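Long-range contacts in peptidyl-prolyl cis-trans isomerase ([Pseudomonas syringae] pv. tomato str. DC3000, PDB 5XB0), which probably catalyses the cis-trans isomerisation of peptide bonds preceding proline, through the FKBP-type domain held in this C-terminal part of the protein: residues 11-16 against 119-124; 27-32 against 97-102; 44-49 against 75-80; 53-58 against 127-132. All coordinates share one frame; numbering follows the deposited sequence.

How the contacts relate
Contact 2 lies nearest the middle, its centre about 7 Å from the centre of the chain, and contact 3, about 14 Å away, is the most peripheral. Contacts 1 and 4 use opposite ends of strand 122-132: the first sets helix 6-21 against its approach, the second pairs it with strand 51-59. Strand 96-101 of contact 2 is the other sheet neighbour of 122-132, and backbone pairing joins contacts 1 and 2. F75 of contact 3 packs on V54 and Y56 of contact 4, and P44 and P46 on V131. Contacts 1 to 3 have no direct hydrogen bond across their segments; 1 and 2 are mainly apolar packing, 3 adds a water bridge, while contact 4 is built on backbone hydrogen bonds.

Contact 1: 11-16 against 119-124; sequences KAERTF and FTPLVF
The contact docks the N-terminal helix, 6-21, on the run of chain that leads into the last strand of the FKBP sheet, with E13 and F16 of the helix pressed on P121. About one helical turn separates the two, which places both on the same side of the helix. F16 has CG anti to its backbone N (chi1 180°), and its ring reaches toward the strand. There CD2 meets P121 CG at 3.6 Å, the proline ring coming up obliquely. Farther out, F16 CZ touches V123 CG2 at 4.0 Å, the methyl lying at the ring edge near its plane. A large flat apolar side chain suits this place because it touches both P121, just before the strand, and V123 within it.

E13 is fully extended and slides past P121 in the opposite sense, its CG 3.9 Å from P121 CD. Aliphatic carbons thus line the proline, while the carboxylate is carried on toward F119. E13 OE2 comes to 3.5 Å from F119 O, but both are acceptors and no bond joins them; the buried carboxylate oxygen is satisfied instead by the hydroxyl of S103. P121 suits its position by offering a rigid ring to both helix residues.

The ring of F119 turns from this segment of the helix to T6, A9 and L10, nearer the helix start, and M17 also touches P121. Beyond, F16 reaches V100 of strand 96-101, while L122 and F124 pair with that strand and V123 with R59; the helix packs beside the start of strand 122-132.

Contact 2: 27-32 against 97-102; sequences KELADG and WRLVIP
The indole of W97 meets L29 obliquely: L29 CD1 lies 4.4 Å from W97 CZ3, neither over a face nor at an edge. At the polar side of the ring, NE1 is bonded to E37, and M35 packs against the indole as well. The same L29 methyl, CD1, stands 4.4 Å from L99 CD2, so one branched side chain touches both strand residues. Its second torsion, chi2 176°, puts CD1 anti to CA, and it is this methyl that meets both residues. These are loose van der Waals contacts, suited to leucine's flexible, purely apolar branches.

At the far end the contact changes character. The carbonyl oxygens of the turn rest on a proline ring, D31 O at 3.7 Å from P102 CG and G32 O at 3.6 Å from P102 CD. P102 begins the loop after the strand and presents only carbon here. G32 has positive phi (81°), a conformation that glycine adopts readily.

Strand 27-28 pairs with 34-37, which in turn pairs with 96-101. The loop from 29 onward is therefore the turn of a beta-hairpin; L29 and the turn reach past 34-37 to strand 96-101 and P102, and 27-28 is the outer strand of this part of the antiparallel FKBP sheet.

Contact 3: 44-49 against 75-80; sequences PKPDAN and FRLDSV
Apolar contact is carried by L77 against P46; the two side chains cross at about a right angle, with L77 CD1 3.9 Å from P46 CG. Backbone oxygens also rest on this leucine: D47 O lies 3.5 Å from L77 CD1, and A48 O the same 3.5 Å from L77 CB. A leucine suits the site because its branched apolar chain packs against P46, V52 and L88.

Polar contact across the segments goes through water. One water donates to N49 O at 2.8 Å and, weakly, to D78 OD2 at 3.3 Å. The aspartate is in turn fixed by its own segment: R76 grips it side-on in a salt bridge within the segment, NH2 to OD2 at 2.8 Å and nearly straight (177°), NE to OD1 at 3.0 Å. S79 OG donates to OD1 as well, from the anti side, so three donors of its own segment hold the carboxylate at the surface.

The arrangement belongs to the FKBP fold, where the connection from strand 73-76 to the short helix 82-87 packs beside the loop entering strand 51-59; L77 also pairs with G50 through the backbone.

Contact 4: 53-58 against 127-132; sequences EVRYVG and ELIAVS
R55 and E127 lie side by side, pointing the same way from neighbouring antiparallel strands. From CB, the arginine sets CG anti to the carbonyl carbon (chi1 -64°) and then runs extended to NE. Its CD passes 3.7 Å from E127 OE2. At the tip, NH1 makes a weak hydrogen bond and salt bridge to the same OE2 at 3.3 Å; the oxygen lies at the guanidinium edge, although the two planar groups are turned 42° apart. NH1 also touches I129 CD1 at 3.3 Å. Long, flexible arginine suits this exposed face, since it can reach beside its cross-strand partner to a carboxylate and rest on an aliphatic neighbour.

The backbone carries the pairing. R55 and E127 form a hydrogen-bonded pair, whereas V54 and L128 form a non-hydrogen-bonded one. At E53 the register slips by one: E53 O accepts I129 N at 2.8 Å and, weakly, A130 N at 3.4 Å, while E53 N donates to A130 O at 2.8 Å. I129 and A130 together facing E53 make a classic beta bulge, with I129 turned toward helical psi (-38°). A130 is small enough for the E53 carboxylate to lie by it, OE1 3.5 Å from CB. On the other face of the sheet V54 CG1 packs on L128 CD1 at 3.8 Å, beside F75.

The chemistry thus divides by face: V54 and L128 on the buried one; E53, R55 and E127, with A130, on the other, where I129 meets the R55 tip. Because the hydrogen bond within the salt bridge is long and weak and R55 is exposed, the strand pairing probably depends mainly on its backbone bonds.

Contact 1: 11-16 against 119-124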
loop_
_atom_site.group_PDB
_atom_site.type_symbol
_atom_site.label_atom_id
_atom_site.label_comp_id
_atom_site.label_asym_id
_atom_site.label_seq_id
_atom_site.Cartn_x
_atom_site.Cartn_y
_atom_site.Cartn_z
ATOM N N LYS A 11 6.625 9.187 -15.589
ATOM C CA LYS A 11 6.896 10.515 -15.062
ATOM C C LYS A 11 5.818 10.924 -14.067
ATOM O O LYS A 11 6.122 11.505 -13.029
ATOM C CB LYS A 11 6.997 11.545 -16.194
ATOM C CG LYS A 11 7.244 12.963 -15.704
ATOM C CD LYS A 11 7.583 13.888 -16.858
ATOM C CE LYS A 11 7.990 15.266 -16.357
ATOM N NZ LYS A 11 8.405 16.148 -17.475
ATOM N N ALA A 12 4.562 10.629 -14.388
ATOM C CA ALA A 12 3.452 10.983 -13.509
ATOM C C ALA A 12 3.555 10.215 -12.192
ATOM O O ALA A 12 3.340 10.778 -11.115
ATOM C CB ALA A 12 2.118 10.710 -14.184
ATOM N N GLU A 13 3.902 8.935 -12.274
ATOM C CA GLU A 13 4.073 8.159 -11.054
ATOM C C GLU A 13 5.213 8.728 -10.215
ATOM O O GLU A 13 5.065 8.898 -9.004
ATOM C CB GLU A 13 4.340 6.678 -11.336
ATOM C CG GLU A 13 4.642 5.953 -10.027
ATOM C CD GLU A 13 4.834 4.466 -10.154
ATOM O OE1 GLU A 13 5.242 3.862 -9.139
ATOM O OE2 GLU A 13 4.580 3.903 -11.235
ATOM N N ARG A 14 6.345 9.022 -10.851
ATOM C CA ARG A 14 7.497 9.534 -10.119
ATOM C C ARG A 14 7.173 10.848 -9.415
ATOM O O ARG A 14 7.579 11.048 -8.270
ATOM C CB ARG A 14 8.701 9.717 -11.050
ATOM C CG ARG A 14 9.326 8.402 -11.487
ATOM C CD ARG A 14 10.840 8.446 -11.378
ATOM N NE ARG A 14 11.405 9.619 -12.031
ATOM C CZ ARG A 14 12.707 9.885 -12.089
ATOM N NH1 ARG A 14 13.578 9.053 -11.532
ATOM N NH2 ARG A 14 13.139 10.978 -12.704
ATOM N N THR A 15 6.442 11.741 -10.077
ATOM C CA THR A 15 6.156 13.034 -9.451
ATOM C C THR A 15 5.118 12.870 -8.342
ATOM O O THR A 15 5.188 13.551 -7.319
ATOM C CB THR A 15 5.674 14.109 -10.466
ATOM O OG1 THR A 15 4.454 13.699 -11.093
ATOM C CG2 THR A 15 6.714 14.335 -11.528
ATOM N N PHE A 16 4.174 11.953 -8.525
ATOM C CA PHE A 16 3.233 11.660 -7.447
ATOM C C PHE A 16 3.978 11.127 -6.224
ATOM O O PHE A 16 3.764 11.592 -5.095
ATOM C CB PHE A 16 2.173 10.649 -7.900
ATOM C CG PHE A 16 1.170 10.305 -6.827
ATOM C CD1 PHE A 16 0.103 11.147 -6.562
ATOM C CD2 PHE A 16 1.307 9.150 -6.075
ATOM C CE1 PHE A 16 -0.816 10.833 -5.575
ATOM C CE2 PHE A 16 0.406 8.840 -5.087
ATOM C CZ PHE A 16 -0.661 9.678 -4.833
ATOM N N PHE A 119 1.269 1.219 -14.203
ATOM C CA PHE A 119 2.070 2.269 -13.578
ATOM C C PHE A 119 1.255 3.170 -12.665
ATOM O O PHE A 119 1.443 4.386 -12.634
ATOM C CB PHE A 119 2.783 3.096 -14.656
ATOM C CG PHE A 119 3.554 2.252 -15.622
ATOM C CD1 PHE A 119 4.590 1.461 -15.169
ATOM C CD2 PHE A 119 3.210 2.202 -16.959
ATOM C CE1 PHE A 119 5.296 0.657 -16.049
ATOM C CE2 PHE A 119 3.918 1.403 -17.852
ATOM C CZ PHE A 119 4.961 0.633 -17.394
ATOM N N THR A 120 0.372 2.548 -11.894
ATOM C CA THR A 120 -0.451 3.284 -10.941
ATOM C C THR A 120 0.018 3.034 -9.508
ATOM O O THR A 120 -0.132 1.927 -8.985
ATOM C CB THR A 120 -1.922 2.888 -11.068
ATOM O OG1 THR A 120 -2.362 3.105 -12.413
ATOM C CG2 THR A 120 -2.789 3.707 -10.132
ATOM N N PRO A 121 0.590 4.061 -8.863
ATOM C CA PRO A 121 0.841 3.941 -7.423
ATOM C C PRO A 121 -0.478 3.834 -6.653
ATOM O O PRO A 121 -1.490 4.361 -7.103
ATOM C CB PRO A 121 1.595 5.229 -7.083
ATOM C CG PRO A 121 1.207 6.200 -8.160
ATOM C CD PRO A 121 0.875 5.407 -9.390
ATOM N N LEU A 122 -0.473 3.136 -5.525
ATOM C CA LEU A 122 -1.707 2.901 -4.772
ATOM C C LEU A 122 -1.621 3.522 -3.389
ATOM O O LEU A 122 -0.557 3.526 -2.777
ATOM C CB LEU A 122 -1.983 1.403 -4.646
ATOM C CG LEU A 122 -2.053 0.622 -5.962
ATOM C CD1 LEU A 122 -2.352 -0.852 -5.688
ATOM C CD2 LEU A 122 -3.121 1.238 -6.862
ATOM N N VAL A 123 -2.747 4.032 -2.897
ATOM C CA VAL A 123 -2.798 4.635 -1.566
ATOM C C VAL A 123 -3.711 3.816 -0.676
ATOM O O VAL A 123 -4.886 3.655 -0.977
ATOM C CB VAL A 123 -3.305 6.082 -1.620
ATOM C CG1 VAL A 123 -3.266 6.707 -0.244
ATOM C CG2 VAL A 123 -2.460 6.900 -2.615
ATOM N N PHE A 124 -3.156 3.270 0.401
ATOM C CA PHE A 124 -3.938 2.462 1.337
ATOM C C PHE A 124 -4.083 3.139 2.679
ATOM O O PHE A 124 -3.154 3.770 3.164
ATOM C CB PHE A 124 -3.277 1.105 1.566
ATOM C CG PHE A 124 -3.381 0.176 0.409
ATOM C CD1 PHE A 124 -4.458 -0.686 0.300
ATOM C CD2 PHE A 124 -2.387 0.134 -0.555
ATOM C CE1 PHE A 124 -4.550 -1.567 -0.775
ATOM C CE2 PHE A 124 -2.482 -0.740 -1.635
ATOM C CZ PHE A 124 -3.563 -1.593 -1.735
#

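Contact 2: 27-32 against 97-102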
loop_
_atom_site.group_PDB
_atom_site.type_symbol
_atom_site.label_atom_id
_atom_site.label_comp_id
_atom_site.label_asym_id
_atom_site.label_seq_id
_atom_site.Cartn_x
_atom_site.Cartn_y
_atom_site.Cartn_z
ATOM N N LYS A 27 7.513 8.486 6.442
ATOM C CA LYS A 27 8.686 7.633 6.557
ATOM C C LYS A 27 8.816 6.788 5.293
ATOM O O LYS A 27 7.829 6.223 4.813
ATOM C CB LYS A 27 8.595 6.726 7.782
ATOM C CG LYS A 27 8.266 7.442 9.079
ATOM C CD LYS A 27 9.162 8.643 9.274
ATOM C CE LYS A 27 8.788 9.403 10.543
ATOM N NZ LYS A 27 8.954 8.535 11.742
ATOM N N GLU A 28 10.026 6.704 4.751
ATOM C CA GLU A 28 10.260 5.855 3.596
ATOM C C GLU A 28 10.726 4.486 4.055
ATOM O O GLU A 28 11.855 4.335 4.539
ATOM C CB GLU A 28 11.289 6.468 2.643
ATOM C CG GLU A 28 11.493 5.616 1.393
ATOM C CD GLU A 28 12.557 6.167 0.450
ATOM O OE1 GLU A 28 12.832 5.503 -0.573
ATOM O OE2 GLU A 28 13.125 7.242 0.742
ATOM N N LEU A 29 9.837 3.500 3.917
ATOM C CA LEU A 29 10.151 2.119 4.255
ATOM C C LEU A 29 10.930 1.472 3.115
ATOM O O LEU A 29 11.344 2.150 2.164
ATOM C CB LEU A 29 8.863 1.348 4.553
ATOM C CG LEU A 29 7.872 2.018 5.522
ATOM C CD1 LEU A 29 6.609 1.180 5.635
ATOM C CD2 LEU A 29 8.507 2.198 6.906
ATOM N N ALA A 30 11.170 0.167 3.215
ATOM C CA ALA A 30 11.880 -0.538 2.153
ATOM C C ALA A 30 11.159 -0.407 0.820
ATOM O O ALA A 30 9.929 -0.272 0.776
ATOM C CB ALA A 30 12.046 -2.004 2.513
ATOM N N ASP A 31 11.940 -0.419 -0.261
ATOM C CA ASP A 31 11.401 -0.516 -1.620
ATOM C C ASP A 31 10.471 0.640 -1.995
ATOM O O ASP A 31 9.571 0.477 -2.815
ATOM C CB ASP A 31 10.678 -1.854 -1.798
ATOM C CG ASP A 31 11.615 -3.042 -1.640
ATOM O OD1 ASP A 31 12.789 -2.937 -2.071
ATOM O OD2 ASP A 31 11.191 -4.078 -1.083
ATOM N N GLY A 32 10.700 1.803 -1.397
ATOM C CA GLY A 32 10.000 3.009 -1.809
ATOM C C GLY A 32 8.592 3.205 -1.260
ATOM O O GLY A 32 7.929 4.174 -1.624
ATOM N N TRP A 97 -2.245 3.082 9.679
ATOM C CA TRP A 97 -1.229 3.632 8.785
ATOM C C TRP A 97 -1.782 3.994 7.419
ATOM O O TRP A 97 -2.663 3.307 6.899
ATOM C CB TRP A 97 -0.090 2.628 8.578
ATOM C CG TRP A 97 0.901 2.565 9.693
ATOM C CD1 TRP A 97 0.828 3.196 10.904
ATOM C CD2 TRP A 97 2.135 1.841 9.689
ATOM N NE1 TRP A 97 1.947 2.908 11.658
ATOM C CE2 TRP A 97 2.768 2.090 10.927
ATOM C CE3 TRP A 97 2.776 1.015 8.750
ATOM C CZ2 TRP A 97 3.999 1.523 11.267
ATOM C CZ3 TRP A 97 4.010 0.472 9.081
ATOM C CH2 TRP A 97 4.603 0.731 10.331
ATOM N N ARG A 98 -1.239 5.062 6.837
ATOM C CA ARG A 98 -1.412 5.361 5.426
ATOM C C ARG A 98 -0.161 4.890 4.707
ATOM O O ARG A 98 0.953 5.192 5.136
ATOM C CB ARG A 98 -1.648 6.864 5.212
ATOM C CG ARG A 98 -1.714 7.299 3.745
ATOM C CD ARG A 98 -2.179 8.758 3.691
ATOM N NE ARG A 98 -2.505 9.246 2.355
ATOM C CZ ARG A 98 -1.597 9.742 1.526
ATOM N NH1 ARG A 98 -0.326 9.767 1.905
ATOM N NH2 ARG A 98 -1.948 10.191 0.323
ATOM N N LEU A 99 -0.343 4.089 3.667
ATOM C CA LEU A 99 0.767 3.621 2.840
ATOM C C LEU A 99 0.597 4.102 1.420
ATOM O O LEU A 99 -0.470 3.928 0.837
ATOM C CB LEU A 99 0.851 2.091 2.827
ATOM C CG LEU A 99 1.088 1.358 4.138
ATOM C CD1 LEU A 99 1.175 -0.146 3.869
ATOM C CD2 LEU A 99 2.366 1.856 4.813
ATOM N N VAL A 100 1.650 4.663 0.844
ATOM C CA VAL A 100 1.667 4.955 -0.581
ATOM C C VAL A 100 2.665 4.001 -1.207
ATOM O O VAL A 100 3.832 3.989 -0.830
ATOM C CB VAL A 100 2.062 6.412 -0.890
ATOM C CG1 VAL A 100 1.951 6.684 -2.384
ATOM C CG2 VAL A 100 1.165 7.377 -0.126
ATOM N N ILE A 101 2.191 3.194 -2.146
ATOM C CA ILE A 101 2.978 2.086 -2.677
ATOM C C ILE A 101 3.249 2.318 -4.157
ATOM O O ILE A 101 2.304 2.461 -4.946
ATOM C CB ILE A 101 2.230 0.743 -2.452
ATOM C CG1 ILE A 101 1.944 0.577 -0.950
ATOM C CG2 ILE A 101 3.019 -0.435 -3.000
ATOM C CD1 ILE A 101 1.155 -0.659 -0.595
ATOM N N PRO A 102 4.536 2.370 -4.546
ATOM C CA PRO A 102 4.859 2.544 -5.971
ATOM C C PRO A 102 4.363 1.377 -6.790
ATOM O O PRO A 102 4.213 0.268 -6.260
ATOM C CB PRO A 102 6.396 2.626 -5.995
ATOM C CG PRO A 102 6.827 1.935 -4.754
ATOM C CD PRO A 102 5.741 2.181 -3.721
#

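Contact 3: 44-49 against 75-80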
loop_
_atom_site.group_PDB
_atom_site.type_symbol
_atom_site.label_atom_id
_atom_site.label_comp_id
_atom_site.label_asym_id
_atom_site.label_seq_id
_atom_site.Cartn_x
_atom_site.Cartn_y
_atom_site.Cartn_z
ATOM N N PRO A 44 1.887 -6.758 18.585
ATOM C CA PRO A 44 2.872 -7.526 17.810
ATOM C C PRO A 44 2.925 -7.137 16.342
ATOM O O PRO A 44 1.903 -6.732 15.757
ATOM C CB PRO A 44 2.382 -8.977 17.950
ATOM C CG PRO A 44 1.507 -8.971 19.176
ATOM C CD PRO A 44 0.840 -7.620 19.158
ATOM N N LYS A 45 4.113 -7.292 15.759
ATOM C CA LYS A 45 4.317 -7.105 14.326
ATOM C C LYS A 45 4.276 -8.469 13.658
ATOM O O LYS A 45 4.678 -9.469 14.264
ATOM C CB LYS A 45 5.664 -6.434 14.035
ATOM C CG LYS A 45 5.808 -5.027 14.570
ATOM C CD LYS A 45 7.256 -4.576 14.493
ATOM C CE LYS A 45 7.414 -3.143 14.980
ATOM N NZ LYS A 45 8.854 -2.772 15.143
ATOM N N PRO A 46 3.814 -8.517 12.398
ATOM C CA PRO A 46 3.761 -9.801 11.689
ATOM C C PRO A 46 5.102 -10.216 11.111
ATOM O O PRO A 46 5.920 -9.359 10.776
ATOM C CB PRO A 46 2.768 -9.531 10.565
ATOM C CG PRO A 46 2.977 -8.089 10.248
ATOM C CD PRO A 46 3.261 -7.417 11.580
ATOM N N ASP A 47 5.313 -11.522 11.006
ATOM C CA ASP A 47 6.475 -12.071 10.323
ATOM C C ASP A 47 6.242 -12.070 8.822
ATOM O O ASP A 47 5.095 -12.049 8.359
ATOM C CB ASP A 47 6.761 -13.491 10.799
ATOM C CG ASP A 47 7.246 -13.545 12.239
ATOM O OD1 ASP A 47 7.789 -12.536 12.744
ATOM O OD2 ASP A 47 7.103 -14.617 12.859
ATOM N N ALA A 48 7.335 -12.125 8.063
ATOM C CA ALA A 48 7.261 -12.110 6.610
ATOM C C ALA A 48 6.396 -13.249 6.074
ATOM O O ALA A 48 5.749 -13.109 5.036
ATOM C CB ALA A 48 8.668 -12.184 6.007
ATOM N N ASN A 49 6.388 -14.377 6.773
ATOM C CA ASN A 49 5.578 -15.513 6.351
ATOM C C ASN A 49 4.362 -15.723 7.242
ATOM O O ASN A 49 3.819 -16.827 7.315
ATOM C CB ASN A 49 6.416 -16.785 6.325
ATOM C CG ASN A 49 6.894 -17.194 7.705
ATOM O OD1 ASN A 49 6.921 -16.387 8.639
ATOM N ND2 ASN A 49 7.276 -18.454 7.841
ATOM N N PHE A 75 -5.140 -11.974 5.748
ATOM C CA PHE A 75 -4.316 -12.165 4.544
ATOM C C PHE A 75 -2.968 -12.778 4.909
ATOM O O PHE A 75 -2.395 -12.447 5.941
ATOM C CB PHE A 75 -4.061 -10.839 3.829
ATOM C CG PHE A 75 -5.285 -10.188 3.287
ATOM C CD1 PHE A 75 -5.899 -10.679 2.142
ATOM C CD2 PHE A 75 -5.822 -9.073 3.905
ATOM C CE1 PHE A 75 -7.026 -10.064 1.633
ATOM C CE2 PHE A 75 -6.950 -8.456 3.397
ATOM C CZ PHE A 75 -7.553 -8.955 2.258
ATOM N N ARG A 76 -2.450 -13.651 4.050
ATOM C CA ARG A 76 -1.064 -14.100 4.171
ATOM C C ARG A 76 -0.135 -13.050 3.588
ATOM O O ARG A 76 -0.319 -12.625 2.443
ATOM C CB ARG A 76 -0.855 -15.436 3.451
ATOM C CG ARG A 76 -1.482 -16.601 4.158
ATOM C CD ARG A 76 -1.296 -17.889 3.391
ATOM N NE ARG A 76 0.114 -18.188 3.159
ATOM C CZ ARG A 76 0.610 -19.420 3.110
ATOM N NH1 ARG A 76 -0.189 -20.464 3.293
ATOM N NH2 ARG A 76 1.903 -19.608 2.890
ATOM N N LEU A 77 0.857 -12.623 4.362
ATOM C CA LEU A 77 1.811 -11.633 3.858
ATOM C C LEU A 77 2.603 -12.135 2.651
ATOM O O LEU A 77 3.039 -11.333 1.821
ATOM C CB LEU A 77 2.780 -11.204 4.961
ATOM C CG LEU A 77 2.264 -10.118 5.900
ATOM C CD1 LEU A 77 3.421 -9.535 6.684
ATOM C CD2 LEU A 77 1.524 -9.019 5.137
ATOM N N ASP A 78 2.797 -13.447 2.534
ATOM C CA ASP A 78 3.554 -13.965 1.401
ATOM C C ASP A 78 2.706 -14.064 0.133
ATOM O O ASP A 78 3.183 -14.530 -0.909
ATOM C CB ASP A 78 4.197 -15.332 1.727
ATOM C CG ASP A 78 3.185 -16.450 2.001
ATOM O OD1 ASP A 78 1.971 -16.316 1.719
ATOM O OD2 ASP A 78 3.635 -17.505 2.507
ATOM N N SER A 79 1.454 -13.617 0.207
ATOM C CA SER A 79 0.531 -13.843 -0.894
ATOM C C SER A 79 -0.214 -12.590 -1.326
ATOM O O SER A 79 -1.185 -12.668 -2.083
ATOM C CB SER A 79 -0.477 -14.927 -0.515
ATOM O OG SER A 79 0.173 -16.166 -0.341
ATOM N N VAL A 80 0.244 -11.438 -0.854
ATOM C CA VAL A 80 -0.336 -10.151 -1.221
ATOM C C VAL A 80 0.676 -9.346 -2.042
ATOM O O VAL A 80 1.799 -9.810 -2.279
ATOM C CB VAL A 80 -0.762 -9.333 0.023
ATOM C CG1 VAL A 80 -1.925 -10.019 0.734
ATOM C CG2 VAL A 80 0.414 -9.143 0.963
HETATM O O HOH W 1 2.332 -18.386 5.460
#

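Contact 4: 53-58 against 127-132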
loop_
_atom_site.group_PDB
_atom_site.type_symbol
_atom_site.label_atom_id
_atom_site.label_comp_id
_atom_site.label_asym_id
_atom_site.label_seq_id
_atom_site.Cartn_x
_atom_site.Cartn_y
_atom_site.Cartn_z
ATOM N N GLU A 53 -4.513 -9.507 10.119
ATOM C CA GLU A 53 -5.950 -9.274 10.071
ATOM C C GLU A 53 -6.121 -7.772 10.007
ATOM O O GLU A 53 -5.681 -7.058 10.910
ATOM C CB GLU A 53 -6.667 -9.865 11.285
ATOM C CG GLU A 53 -8.192 -9.838 11.152
ATOM C CD GLU A 53 -8.916 -10.244 12.428
ATOM O OE1 GLU A 53 -8.359 -10.063 13.530
ATOM O OE2 GLU A 53 -10.055 -10.756 12.331
ATOM N N VAL A 54 -6.746 -7.283 8.937
ATOM C CA VAL A 54 -6.779 -5.853 8.681
ATOM C C VAL A 54 -8.161 -5.333 8.305
ATOM O O VAL A 54 -9.010 -6.075 7.823
ATOM C CB VAL A 54 -5.804 -5.464 7.541
ATOM C CG1 VAL A 54 -4.353 -5.697 7.982
ATOM C CG2 VAL A 54 -6.141 -6.237 6.250
ATOM N N ARG A 55 -8.375 -4.047 8.556
ATOM C CA ARG A 55 -9.347 -3.269 7.807
ATOM C C ARG A 55 -8.549 -2.408 6.857
ATOM O O ARG A 55 -7.455 -1.953 7.206
ATOM C CB ARG A 55 -10.195 -2.383 8.716
ATOM C CG ARG A 55 -11.060 -3.103 9.694
ATOM C CD ARG A 55 -11.975 -2.108 10.389
ATOM N NE ARG A 55 -12.973 -2.802 11.182
ATOM C CZ ARG A 55 -12.795 -3.140 12.449
ATOM N NH1 ARG A 55 -11.664 -2.828 13.066
ATOM N NH2 ARG A 55 -13.753 -3.777 13.102
ATOM N N TYR A 56 -9.080 -2.154 5.666
ATOM C CA TYR A 56 -8.331 -1.348 4.716
ATOM C C TYR A 56 -9.230 -0.643 3.713
ATOM O O TYR A 56 -10.340 -1.074 3.425
ATOM C CB TYR A 56 -7.298 -2.199 3.965
ATOM C CG TYR A 56 -7.900 -3.200 3.004
ATOM C CD1 TYR A 56 -8.336 -4.441 3.455
ATOM C CD2 TYR A 56 -8.040 -2.907 1.650
ATOM C CE1 TYR A 56 -8.913 -5.368 2.582
ATOM C CE2 TYR A 56 -8.620 -3.829 0.767
ATOM C CZ TYR A 56 -9.036 -5.062 1.241
ATOM O OH TYR A 56 -9.608 -5.982 0.385
ATOM N N VAL A 57 -8.707 0.452 3.184
ATOM C CA VAL A 57 -9.297 1.111 2.031
ATOM C C VAL A 57 -8.164 1.342 1.047
ATOM O O VAL A 57 -7.144 1.917 1.405
ATOM C CB VAL A 57 -9.973 2.441 2.392
ATOM C CG1 VAL A 57 -10.562 3.076 1.128
ATOM C CG2 VAL A 57 -11.078 2.213 3.406
ATOM N N GLY A 58 -8.347 0.887 -0.189
ATOM C CA GLY A 58 -7.342 1.080 -1.221
ATOM C C GLY A 58 -7.848 2.043 -2.275
ATOM O O GLY A 58 -8.944 1.864 -2.807
ATOM N N GLU A 127 -5.776 -0.495 9.049
ATOM C CA GLU A 127 -5.786 -0.706 10.494
ATOM C C GLU A 127 -5.386 -2.146 10.771
ATOM O O GLU A 127 -6.006 -3.075 10.249
ATOM C CB GLU A 127 -7.160 -0.417 11.098
ATOM C CG GLU A 127 -7.152 -0.581 12.623
ATOM C CD GLU A 127 -8.481 -0.280 13.276
ATOM O OE1 GLU A 127 -8.473 -0.008 14.498
ATOM O OE2 GLU A 127 -9.522 -0.324 12.577
ATOM N N LEU A 128 -4.341 -2.340 11.570
ATOM C CA LEU A 128 -3.901 -3.699 11.861
ATOM C C LEU A 128 -4.592 -4.195 13.139
ATOM O O LEU A 128 -4.328 -3.712 14.241
ATOM C CB LEU A 128 -2.377 -3.757 11.988
ATOM C CG LEU A 128 -1.795 -5.154 12.190
ATOM C CD1 LEU A 128 -2.115 -6.120 11.029
ATOM C CD2 LEU A 128 -0.302 -5.058 12.385
ATOM N N ILE A 129 -5.484 -5.162 12.978
ATOM C CA ILE A 129 -6.317 -5.638 14.076
ATOM C C ILE A 129 -5.642 -6.758 14.860
ATOM O O ILE A 129 -5.760 -6.841 16.090
ATOM C CB ILE A 129 -7.678 -6.138 13.543
ATOM C CG1 ILE A 129 -8.359 -5.045 12.723
ATOM C CG2 ILE A 129 -8.585 -6.592 14.681
ATOM C CD1 ILE A 129 -8.574 -3.781 13.490
ATOM N N ALA A 130 -4.940 -7.625 14.134
ATOM C CA ALA A 130 -4.283 -8.777 14.731
ATOM C C ALA A 130 -3.257 -9.356 13.762
ATOM O O ALA A 130 -3.273 -9.076 12.569
ATOM C CB ALA A 130 -5.299 -9.839 15.116
ATOM N N VAL A 131 -2.345 -10.146 14.303
ATOM C CA VAL A 131 -1.398 -10.890 13.488
ATOM C C VAL A 131 -1.362 -12.320 13.985
ATOM O O VAL A 131 -1.772 -12.608 15.112
ATOM C CB VAL A 131 0.033 -10.296 13.532
ATOM C CG1 VAL A 131 0.037 -8.829 13.058
ATOM C CG2 VAL A 131 0.626 -10.435 14.919
ATOM N N SER A 132 -0.862 -13.218 13.149
ATOM C CA SER A 132 -0.683 -14.603 13.553
ATOM C C SER A 132 0.399 -15.229 12.703
ATOM O O SER A 132 0.910 -14.600 11.760
ATOM C CB SER A 132 -1.980 -15.403 13.416
ATOM O OG SER A 132 -2.153 -15.841 12.086
#